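N-acetyl-beta-D glucosaminidase (Rhizomucor miehei CAU432, PDB 4ZM6) probably cleaves N-acetylglucosamine from glycans with a glycoside hydrolase family 3 part, and carries a GCN5-related glucosamine N-acetyltransferase region that binds acetyl-CoA. Local coordinates at residues Y95-M100 and K365-R370; P196-T201 and M233-F238; Y431-P436 and Y458-R463; Y484-F489 and P528-A533. All coordinates share one frame; numbering follows the deposited sequence.

In the fold
Interaction 1 is the most buried of the four. It joins the barrel domain to the helix that leads into the six-stranded sheet. Interaction 2 is partly buried and lies within the barrel domain. It is the one contact here with backbone hydrogen bonds between its segments. Interactions 3 and 4 are also partly buried, and both involve connections of the six-stranded sheet. They touch each other where Val-462 packs on Cys-488. Interactions 1 and 3 turn on aromatic rings, one under a proline and the other beside a turn. Interaction 4 relies on methionine, proline and valine. Centres of interactions 2 and 3 are about 35 Å apart.

Interaction 1. Residues Y95-M100 and K365-R370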
# COMPACT_ATOMS: atom_id res chain seq x y z
N TYR A 95 22.10 -1.51 28.34
CA TYR A 95 22.16 -0.68 27.14
C TYR A 95 21.75 -1.51 25.93
O TYR A 95 22.46 -2.44 25.54
CB TYR A 95 23.58 -0.13 26.90
CG TYR A 95 24.01 0.97 27.85
CD1 TYR A 95 23.54 2.26 27.68
CD2 TYR A 95 24.88 0.72 28.90
CE1 TYR A 95 23.92 3.28 28.54
CE2 TYR A 95 25.26 1.72 29.77
CZ TYR A 95 24.78 3.01 29.58
OH TYR A 95 25.15 4.02 30.44
N LEU A 96 20.60 -1.20 25.34
CA LEU A 96 20.20 -1.82 24.08
C LEU A 96 19.99 -0.73 23.03
O LEU A 96 19.66 0.41 23.38
CB LEU A 96 18.93 -2.66 24.27
CG LEU A 96 19.06 -3.85 25.22
CD1 LEU A 96 17.69 -4.32 25.68
CD2 LEU A 96 19.85 -4.99 24.58
N PRO A 97 20.19 -1.07 21.75
CA PRO A 97 20.15 -0.09 20.66
C PRO A 97 18.93 0.84 20.67
O PRO A 97 17.80 0.37 20.76
CB PRO A 97 20.13 -0.96 19.41
CG PRO A 97 20.85 -2.19 19.81
CD PRO A 97 20.48 -2.43 21.24
N GLY A 98 19.18 2.14 20.59
CA GLY A 98 18.13 3.14 20.42
C GLY A 98 17.62 3.16 19.00
O GLY A 98 18.07 2.39 18.15
N ASN A 99 16.71 4.08 18.72
CA ASN A 99 15.94 4.01 17.48
C ASN A 99 16.75 3.98 16.18
O ASN A 99 16.73 2.97 15.48
CB ASN A 99 14.85 5.09 17.46
CG ASN A 99 13.59 4.68 18.24
OD1 ASN A 99 13.63 3.81 19.11
ND2 ASN A 99 12.47 5.32 17.92
N MET A 100 17.47 5.05 15.83
CA MET A 100 18.17 5.05 14.54
C MET A 100 19.19 3.92 14.44
O MET A 100 19.45 3.40 13.35
CB MET A 100 18.84 6.39 14.23
CG MET A 100 19.22 6.54 12.76
SD MET A 100 19.74 8.20 12.27
CE MET A 100 18.23 9.13 12.50
N LYS A 365 25.51 -7.28 23.17
CA LYS A 365 26.74 -7.60 22.43
C LYS A 365 26.41 -8.04 21.00
O LYS A 365 27.03 -7.58 20.04
CB LYS A 365 27.55 -8.72 23.11
CG LYS A 365 28.47 -8.27 24.24
CD LYS A 365 27.77 -8.29 25.59
CE LYS A 365 28.76 -8.14 26.75
NZ LYS A 365 29.57 -9.37 26.99
N GLU A 366 25.43 -8.95 20.89
CA GLU A 366 25.04 -9.52 19.60
C GLU A 366 24.47 -8.48 18.65
O GLU A 366 24.81 -8.47 17.46
CB GLU A 366 24.03 -10.65 19.80
CG GLU A 366 24.65 -11.94 20.32
CD GLU A 366 23.63 -12.96 20.82
OE1 GLU A 366 22.43 -12.63 20.98
OE2 GLU A 366 24.04 -14.12 21.06
N LEU A 367 23.61 -7.61 19.16
CA LEU A 367 22.98 -6.60 18.31
C LEU A 367 23.96 -5.53 17.89
O LEU A 367 24.06 -5.22 16.70
CB LEU A 367 21.78 -5.94 19.00
CG LEU A 367 20.54 -6.82 19.19
CD1 LEU A 367 19.38 -5.96 19.70
CD2 LEU A 367 20.15 -7.53 17.90
N TYR A 368 24.71 -4.97 18.84
CA TYR A 368 25.58 -3.82 18.56
C TYR A 368 26.65 -4.12 17.51
O TYR A 368 27.10 -3.21 16.83
CB TYR A 368 26.20 -3.25 19.83
CG TYR A 368 25.29 -2.28 20.56
CD1 TYR A 368 25.03 -1.01 20.05
CD2 TYR A 368 24.68 -2.62 21.77
CE1 TYR A 368 24.21 -0.12 20.71
CE2 TYR A 368 23.85 -1.73 22.44
CZ TYR A 368 23.62 -0.48 21.90
OH TYR A 368 22.79 0.40 22.56
N ASP A 369 27.05 -5.38 17.36
CA ASP A 369 27.98 -5.78 16.29
C ASP A 369 27.38 -5.60 14.89
O ASP A 369 28.11 -5.62 13.89
CB ASP A 369 28.40 -7.25 16.45
CG ASP A 369 29.35 -7.47 17.60
OD1 ASP A 369 29.80 -6.49 18.23
OD2 ASP A 369 29.65 -8.64 17.89
N ARG A 370 26.06 -5.45 14.82
CA ARG A 370 25.35 -5.27 13.56
C ARG A 370 24.87 -3.82 13.36
O ARG A 370 24.09 -3.55 12.44
CB ARG A 370 24.13 -6.22 13.52
CG ARG A 370 24.44 -7.68 13.84
CD ARG A 370 23.17 -8.49 14.12
NE ARG A 370 22.22 -8.49 13.00
CZ ARG A 370 20.93 -8.82 13.09
NH1 ARG A 370 20.39 -9.17 14.26
NH2 ARG A 370 20.16 -8.78 12.00
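With CG anti to the carbonyl carbon (chi1 -70°), Leu-367 reaches Pro-97 beside Tyr-368, whose second torsion (chi2 -72°) turns the ring so that one face lies against the proline. The contact joins the two domains of a family 3 glycoside hydrolase. Residues 95-100 belong to the N-terminal barrel domain and run into helix 99-105. Residues 365-370 include the last part of helix 357-368, which leads to the edge strand 373-377 of the six-stranded sheet.

The main contact is a CH-pi interaction. Pro-97 CG lies 4.0 Å from the centroid of the Tyr-368 ring, only 14° off the ring normal. It is shifted somewhat toward the rim. Pro-97 CD lies above the same face, past the rim, 3.6 Å from Tyr-368 CE2. The proline also meets the leucine: Pro-97 CG is 3.9 Å from Leu-367 CB, and the two side chains are roughly perpendicular. Leu-367 CD1 adds a second contact, 4.0 Å from Pro-97 CD. The proline thus rests on both helix residues.

The phenol oxygen of Tyr-368 is hydrogen-bonded to Glu-500. The other carboxylate oxygen of Glu-500 takes the backbone N-H of Gly-98, the N-cap residue of helix 99-105. One glutamate therefore holds both segments. The side chain of Leu-367 is also about 9 Å from the bound acetyl-CoA. At the edge of the Tyr-368 ring, in its plane, Tyr-95 O lies 3.5 Å from CE2.

Interaction 2. Residues P196-T201 and M233-F238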
# COMPACT_ATOMS: atom_id res chain seq x y z
N PRO A 196 8.55 25.08 17.67
CA PRO A 196 8.79 24.62 16.30
C PRO A 196 7.55 24.79 15.44
O PRO A 196 6.42 24.60 15.90
CB PRO A 196 9.15 23.14 16.48
CG PRO A 196 8.54 22.74 17.79
CD PRO A 196 8.14 23.98 18.55
N VAL A 197 7.76 25.17 14.18
CA VAL A 197 6.67 25.43 13.25
C VAL A 197 6.71 24.36 12.17
O VAL A 197 7.76 24.15 11.55
CB VAL A 197 6.80 26.81 12.58
CG1 VAL A 197 5.49 27.20 11.92
CG2 VAL A 197 7.23 27.87 13.60
N ILE A 198 5.58 23.69 11.97
CA ILE A 198 5.41 22.74 10.88
C ILE A 198 4.38 23.33 9.92
O ILE A 198 3.17 23.24 10.15
CB ILE A 198 4.93 21.36 11.38
CG1 ILE A 198 5.85 20.84 12.50
CG2 ILE A 198 4.85 20.36 10.23
CD1 ILE A 198 7.32 20.76 12.13
N ASN A 199 4.87 23.95 8.85
CA ASN A 199 4.02 24.64 7.88
C ASN A 199 3.62 23.67 6.77
O ASN A 199 4.13 23.77 5.65
CB ASN A 199 4.75 25.87 7.32
CG ASN A 199 3.83 26.78 6.52
OD1 ASN A 199 2.70 27.05 6.93
ND2 ASN A 199 4.32 27.27 5.39
N LYS A 200 2.73 22.74 7.10
CA LYS A 200 2.31 21.70 6.16
C LYS A 200 0.81 21.48 6.20
O LYS A 200 0.17 21.64 7.25
CB LYS A 200 2.98 20.37 6.49
CG LYS A 200 4.50 20.43 6.53
CD LYS A 200 5.11 19.04 6.50
CE LYS A 200 6.57 19.07 6.88
NZ LYS A 200 7.30 17.88 6.36
N THR A 201 0.26 21.11 5.04
CA THR A 201 -1.15 20.76 4.91
C THR A 201 -1.36 19.29 5.26
O THR A 201 -0.39 18.53 5.36
CB THR A 201 -1.67 21.02 3.48
OG1 THR A 201 -0.80 20.39 2.53
CG2 THR A 201 -1.75 22.51 3.19
N MET A 233 3.98 21.57 18.72
CA MET A 233 4.41 22.19 17.47
C MET A 233 3.28 23.00 16.84
O MET A 233 2.10 22.65 16.95
CB MET A 233 4.95 21.15 16.49
CG MET A 233 4.24 19.80 16.52
SD MET A 233 5.35 18.44 16.10
CE MET A 233 4.77 17.18 17.24
N LEU A 234 3.65 24.10 16.19
CA LEU A 234 2.70 25.03 15.60
C LEU A 234 2.43 24.60 14.16
O LEU A 234 3.36 24.44 13.36
CB LEU A 234 3.26 26.46 15.64
CG LEU A 234 2.30 27.66 15.63
CD1 LEU A 234 1.51 27.73 14.33
CD2 LEU A 234 1.36 27.63 16.83
N LEU A 235 1.15 24.41 13.84
CA LEU A 235 0.72 23.99 12.51
C LEU A 235 -0.25 25.03 11.94
O LEU A 235 -1.46 24.92 12.12
CB LEU A 235 0.06 22.61 12.58
CG LEU A 235 1.06 21.47 12.85
CD1 LEU A 235 0.60 20.59 14.00
CD2 LEU A 235 1.31 20.65 11.59
N PRO A 236 0.30 26.06 11.25
CA PRO A 236 -0.49 27.19 10.76
C PRO A 236 -1.70 26.81 9.90
O PRO A 236 -2.74 27.48 9.99
CB PRO A 236 0.52 27.98 9.93
CG PRO A 236 1.83 27.69 10.56
CD PRO A 236 1.73 26.24 10.97
N HIS A 237 -1.59 25.76 9.09
CA HIS A 237 -2.71 25.29 8.27
C HIS A 237 -3.84 24.64 9.07
O HIS A 237 -4.91 24.38 8.52
CB HIS A 237 -2.23 24.30 7.20
CG HIS A 237 -1.40 24.92 6.12
ND1 HIS A 237 -0.02 24.82 6.09
CD2 HIS A 237 -1.74 25.63 5.02
CE1 HIS A 237 0.44 25.45 5.02
NE2 HIS A 237 -0.58 25.95 4.36
N PHE A 238 -3.61 24.38 10.36
CA PHE A 238 -4.64 23.81 11.25
C PHE A 238 -5.03 24.81 12.34
O PHE A 238 -6.21 25.10 12.53
CB PHE A 238 -4.12 22.53 11.91
CG PHE A 238 -3.85 21.41 10.93
CD1 PHE A 238 -2.70 21.42 10.15
CD2 PHE A 238 -4.73 20.35 10.82
CE1 PHE A 238 -2.44 20.40 9.26
CE2 PHE A 238 -4.48 19.32 9.92
CZ PHE A 238 -3.33 19.35 9.14
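Met-233 CB packs against both Pro-196 and Ile-198. It lies 4.1 Å from Ile-198 CG1, and the Pro-196 ring meets it at about a right angle. Leu-234 is the centre of a single parallel beta bridge with Val-197. Its N-H is given to Pro-196 O at 2.8 Å, nearly straight at 177°. Its carbonyl O accepts from Ile-198 N at 2.7 Å. Each donor comes nearly along the C=O axis. Leu-235 runs side by side with Ile-198, with CD2 3.7 Å from Ile-198 CB. Pro-236 then sets CG 3.9 Å from Val-197 CG1, with the two side chains crossing.

His-237 comes next, where the pairing has ended and Asn-199 turns the other chain in an inverse gamma turn. Its ring lies against Thr-201 CG2, which sits over the ring centre, 3.7 Å from the centroid. His-237 CE1 is 3.4 Å from OD1 of Asn-199, whose CG is anti to its backbone N (chi1 -168°). The imidazole is only 17° from the plane of that amide. Phe-238 brings CE1 to 3.5 Å from Lys-200 O, which lies at the ring edge.

Both segments are loops of the TIM-barrel (family 3 N-terminal) domain, following strands 178-181 and 227-230. Thr-201 also packs on Ala-535 of the second subunit. Leu-235 and Phe-238 pack on helix 202-207, which starts right after the first segment.

Interaction 3. Residues Y431-P436 and Y458-R463; sequences YNEETP and YPFQVR
The rings of Tyr-431 and Phe-460 meet obliquely, with their planes 70° apart and their centroids 5.8 Å from each other. The CD2-CE2 side of each ring makes the touch, closest at Tyr-431 CE2 to Phe-460 CE2, 3.7 Å. In Phe-460 the first torsion puts CG between the backbone N and the carbonyl carbon (chi1 76°). The ring then lies beside the backbone of residues 431-433. Its CE2 is 3.5 Å from Asn-432 CA. Glu-433 N lies over one face of the ring, toward the rim. Gln-461 CG lies over the opposite face, also toward the rim.

Tyr-431 ends the edge strand 426-431 of the six-stranded sheet of the alpha/beta domain. Phe-460 lies early in helix 459-471, which follows strand 447-452 of the same sheet. The contact therefore ties the end of the strand to the early part of the helix. Tyr-431 also packs on strands 392-397 and 447-452.

Past the strand the chain bends in an Asx turn. Asn-432 OD1 accepts from Glu-434 N at 3.3 Å, with the donor well above the carbonyl plane. Next in line, the Glu-433 side chain crosses Phe-460 at about a right angle. Its CG is 3.7 Å from Phe-460 CB, and the carboxylate plane stands 65° from the ring. The aliphatic CG makes the closest side-chain touch.

Gln-461 approaches the far end of the tyrosine: its CG is 3.8 Å from Tyr-431 OH. Its own amide oxygen accepts from the backbone N of Ala-453.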
# COMPACT_ATOMS: atom_id res chain seq x y z
N TYR A 431 39.02 17.64 22.89
CA TYR A 431 39.18 18.97 22.30
C TYR A 431 37.89 19.79 22.39
O TYR A 431 36.79 19.24 22.34
CB TYR A 431 39.65 18.88 20.83
CG TYR A 431 38.63 18.30 19.86
CD1 TYR A 431 38.55 16.93 19.64
CD2 TYR A 431 37.75 19.13 19.17
CE1 TYR A 431 37.62 16.40 18.76
CE2 TYR A 431 36.81 18.60 18.29
CZ TYR A 431 36.75 17.24 18.09
OH TYR A 431 35.83 16.70 17.21
N ASN A 432 38.05 21.10 22.54
CA ASN A 432 36.94 22.04 22.60
C ASN A 432 37.35 23.35 21.91
O ASN A 432 38.43 23.41 21.30
CB ASN A 432 36.47 22.27 24.05
CG ASN A 432 37.54 22.92 24.92
OD1 ASN A 432 37.38 24.05 25.37
ND2 ASN A 432 38.63 22.20 25.17
N GLU A 433 36.51 24.38 21.98
CA GLU A 433 36.80 25.68 21.33
C GLU A 433 38.12 26.29 21.80
O GLU A 433 38.88 26.83 21.00
CB GLU A 433 35.67 26.68 21.62
CG GLU A 433 34.33 26.33 20.99
CD GLU A 433 33.15 26.87 21.78
OE1 GLU A 433 33.31 27.91 22.45
OE2 GLU A 433 32.07 26.24 21.73
N GLU A 434 38.38 26.19 23.11
CA GLU A 434 39.56 26.79 23.72
C GLU A 434 40.85 26.02 23.44
O GLU A 434 41.93 26.60 23.47
CB GLU A 434 39.38 26.92 25.25
CG GLU A 434 38.49 28.08 25.69
CD GLU A 434 37.05 27.95 25.23
OE1 GLU A 434 36.54 28.90 24.59
OE2 GLU A 434 36.43 26.90 25.49
N THR A 435 40.74 24.72 23.17
CA THR A 435 41.90 23.84 23.02
C THR A 435 42.99 24.45 22.13
O THR A 435 42.73 24.79 20.98
CB THR A 435 41.50 22.47 22.44
OG1 THR A 435 40.35 21.98 23.13
CG2 THR A 435 42.62 21.46 22.58
N PRO A 436 44.20 24.61 22.69
CA PRO A 436 45.36 25.08 21.92
C PRO A 436 45.62 24.25 20.67
O PRO A 436 45.22 23.10 20.60
CB PRO A 436 46.51 24.93 22.90
CG PRO A 436 45.88 25.13 24.24
CD PRO A 436 44.50 24.55 24.14
N TYR A 458 27.99 22.14 16.00
CA TYR A 458 29.06 22.65 16.88
C TYR A 458 30.36 22.91 16.10
O TYR A 458 31.27 22.08 16.11
CB TYR A 458 29.35 21.65 18.01
CG TYR A 458 28.26 21.52 19.04
CD1 TYR A 458 28.08 22.49 20.02
CD2 TYR A 458 27.40 20.43 19.03
CE1 TYR A 458 27.08 22.37 20.97
CE2 TYR A 458 26.39 20.30 19.98
CZ TYR A 458 26.23 21.28 20.94
OH TYR A 458 25.23 21.15 21.89
N PRO A 459 30.44 24.07 15.43
CA PRO A 459 31.53 24.49 14.52
C PRO A 459 32.96 24.12 14.90
O PRO A 459 33.78 23.85 14.01
CB PRO A 459 31.38 26.00 14.49
CG PRO A 459 29.91 26.22 14.65
CD PRO A 459 29.38 25.09 15.49
N PHE A 460 33.30 24.12 16.19
CA PHE A 460 34.69 23.82 16.59
C PHE A 460 35.12 22.42 16.15
O PHE A 460 36.29 22.20 15.82
CB PHE A 460 34.92 24.05 18.10
CG PHE A 460 34.36 22.98 19.00
CD1 PHE A 460 33.05 23.06 19.47
CD2 PHE A 460 35.14 21.90 19.40
CE1 PHE A 460 32.53 22.09 20.32
CE2 PHE A 460 34.63 20.93 20.24
CZ PHE A 460 33.32 21.02 20.70
N GLN A 461 34.16 21.49 16.10
CA GLN A 461 34.39 20.13 15.64
C GLN A 461 34.67 20.08 14.14
O GLN A 461 35.54 19.32 13.69
CB GLN A 461 33.19 19.24 15.96
CG GLN A 461 32.85 19.12 17.44
CD GLN A 461 31.67 18.20 17.67
OE1 GLN A 461 31.55 17.17 17.01
NE2 GLN A 461 30.79 18.58 18.59
N VAL A 462 33.93 20.87 13.37
CA VAL A 462 34.13 20.90 11.93
C VAL A 462 35.53 21.42 11.59
O VAL A 462 36.18 20.88 10.69
CB VAL A 462 33.07 21.77 11.21
CG1 VAL A 462 33.40 21.92 9.73
CG2 VAL A 462 31.68 21.16 11.39
N ARG A 463 35.98 22.44 12.32
CA ARG A 463 37.32 23.01 12.11
C ARG A 463 38.41 21.99 12.48
O ARG A 463 39.36 21.79 11.73
CB ARG A 463 37.50 24.29 12.93
CG ARG A 463 36.58 25.43 12.52
CD ARG A 463 36.91 26.72 13.26
NE ARG A 463 35.71 27.54 13.46
CZ ARG A 463 35.03 27.65 14.60
NH1 ARG A 463 35.41 27.03 15.72
NH2 ARG A 463 33.94 28.43 14.63

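Interaction 4. Residues Y484-F489 and P528-A533; sequences YDQMCF and PNVDDA
A short 3-10 segment, 485-488, in the connection between strands 475-479 and 494-497, carries Met-487 and Gln-486 to the chain at Pro-528 and Val-530. That chain follows helix 503-513 and leads on to strand 540-543 of the next sheet.

Met-487 makes the largest share of the contact on its side. Its first torsion sets CG between the backbone N and the carbonyl carbon (chi1 75°). A bend at the third torsion (chi3 -70°) brings the CE methyl over to the proline. CE lies 3.7 Å from Pro-528 CG and 4.0 Å from Pro-528 CB. Nearer the backbone, Met-487 CB is 3.4 Å from Pro-528 O. The CA of Met-487 makes a CA-H...O contact with the same oxygen. The proline thus meets the methionine at both ends of its side chain.

Asn-529 has a left-handed backbone conformation and turns the chain so that Val-530 also faces the 3-10 segment. Val-530 meets Gln-486 at about a right angle, with CG2 3.7 Å from Gln-486 CG, in the aliphatic part of the glutamine.

Tyr-484 OH is hydrogen-bonded to Asn-138 in the barrel domain.

Within the segment, Met-487 N donates to Tyr-484 O at 2.8 Å and Cys-488 N to Asp-485 O at 3.0 Å. These bonds to the third residue back are the mark of a 3-10 helix.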
# COMPACT_ATOMS: atom_id res chain seq x y z
N TYR A 484 24.90 12.67 10.28
CA TYR A 484 24.99 13.64 9.19
C TYR A 484 26.32 14.43 9.16
O TYR A 484 26.62 15.09 8.17
CB TYR A 484 23.83 14.64 9.26
CG TYR A 484 22.43 14.03 9.30
CD1 TYR A 484 21.84 13.49 8.16
CD2 TYR A 484 21.68 14.04 10.47
CE1 TYR A 484 20.57 12.95 8.19
CE2 TYR A 484 20.41 13.51 10.52
CZ TYR A 484 19.85 12.96 9.38
OH TYR A 484 18.57 12.44 9.44
N ASP A 485 27.12 14.33 10.22
CA ASP A 485 28.28 15.20 10.41
C ASP A 485 29.20 15.35 9.19
O ASP A 485 29.78 16.42 8.98
CB ASP A 485 29.11 14.74 11.62
CG ASP A 485 28.38 14.94 12.95
OD1 ASP A 485 27.28 15.52 12.95
OD2 ASP A 485 28.91 14.52 13.99
N GLN A 486 29.33 14.29 8.38
CA GLN A 486 30.24 14.33 7.22
C GLN A 486 29.79 15.31 6.15
O GLN A 486 30.58 15.70 5.29
CB GLN A 486 30.44 12.94 6.60
CG GLN A 486 31.40 12.95 5.41
CD GLN A 486 31.85 11.57 4.97
OE1 GLN A 486 33.02 11.36 4.68
NE2 GLN A 486 30.91 10.63 4.88
N MET A 487 28.52 15.71 6.19
CA MET A 487 28.04 16.77 5.30
C MET A 487 28.90 18.03 5.41
O MET A 487 29.02 18.78 4.45
CB MET A 487 26.57 17.09 5.59
CG MET A 487 26.34 17.89 6.86
SD MET A 487 24.61 17.91 7.35
CE MET A 487 23.90 18.93 6.06
N CYS A 488 29.48 18.26 6.59
CA CYS A 488 30.37 19.40 6.85
C CYS A 488 31.83 19.19 6.40
O CYS A 488 32.61 20.15 6.36
CB CYS A 488 30.35 19.75 8.34
SG CYS A 488 28.70 20.15 8.97
N PHE A 489 32.21 17.96 6.06
CA PHE A 489 33.56 17.67 5.58
C PHE A 489 33.59 16.48 4.61
O PHE A 489 34.11 15.41 4.93
CB PHE A 489 34.53 17.45 6.76
CG PHE A 489 33.93 16.70 7.92
CD1 PHE A 489 33.92 15.31 7.95
CD2 PHE A 489 33.38 17.39 9.00
CE1 PHE A 489 33.38 14.63 9.03
CE2 PHE A 489 32.83 16.70 10.07
CZ PHE A 489 32.82 15.32 10.09
N PRO A 528 23.70 14.70 3.11
CA PRO A 528 23.89 15.66 2.02
C PRO A 528 25.36 15.83 1.65
O PRO A 528 26.23 15.71 2.51
CB PRO A 528 23.35 16.97 2.62
CG PRO A 528 22.41 16.55 3.68
CD PRO A 528 22.99 15.30 4.25
N ASN A 529 25.61 16.08 0.37
CA ASN A 529 26.97 16.27 -0.16
C ASN A 529 27.87 15.03 -0.11
O ASN A 529 29.05 15.11 -0.45
CB ASN A 529 27.67 17.45 0.54
CG ASN A 529 26.81 18.70 0.58
OD1 ASN A 529 26.58 19.29 1.65
ND2 ASN A 529 26.32 19.11 -0.59
N VAL A 530 27.32 13.89 0.30
CA VAL A 530 28.05 12.62 0.32
C VAL A 530 27.21 11.56 -0.41
O VAL A 530 26.32 10.95 0.17
CB VAL A 530 28.32 12.13 1.76
CG1 VAL A 530 29.18 10.88 1.74
CG2 VAL A 530 28.98 13.23 2.58
N ASP A 531 27.52 11.36 -1.69
CA ASP A 531 26.72 10.50 -2.58
C ASP A 531 27.37 9.15 -2.89
O ASP A 531 26.71 8.26 -3.43
CB ASP A 531 26.41 11.25 -3.88
CG ASP A 531 25.47 12.42 -3.66
OD1 ASP A 531 24.29 12.18 -3.35
OD2 ASP A 531 25.92 13.58 -3.78
N ASP A 532 28.65 9.00 -2.55
CA ASP A 532 29.37 7.75 -2.81
C ASP A 532 29.39 6.83 -1.59
O ASP A 532 30.38 6.15 -1.32
CB ASP A 532 30.80 8.03 -3.34
CG ASP A 532 31.61 8.92 -2.41
OD1 ASP A 532 31.16 10.05 -2.11
OD2 ASP A 532 32.72 8.51 -2.01
N ALA A 533 28.27 6.79 -0.86
CA ALA A 533 28.11 5.90 0.29
C ALA A 533 28.39 4.45 -0.14
O ALA A 533 28.03 4.06 -1.25
CB ALA A 533 26.71 6.04 0.87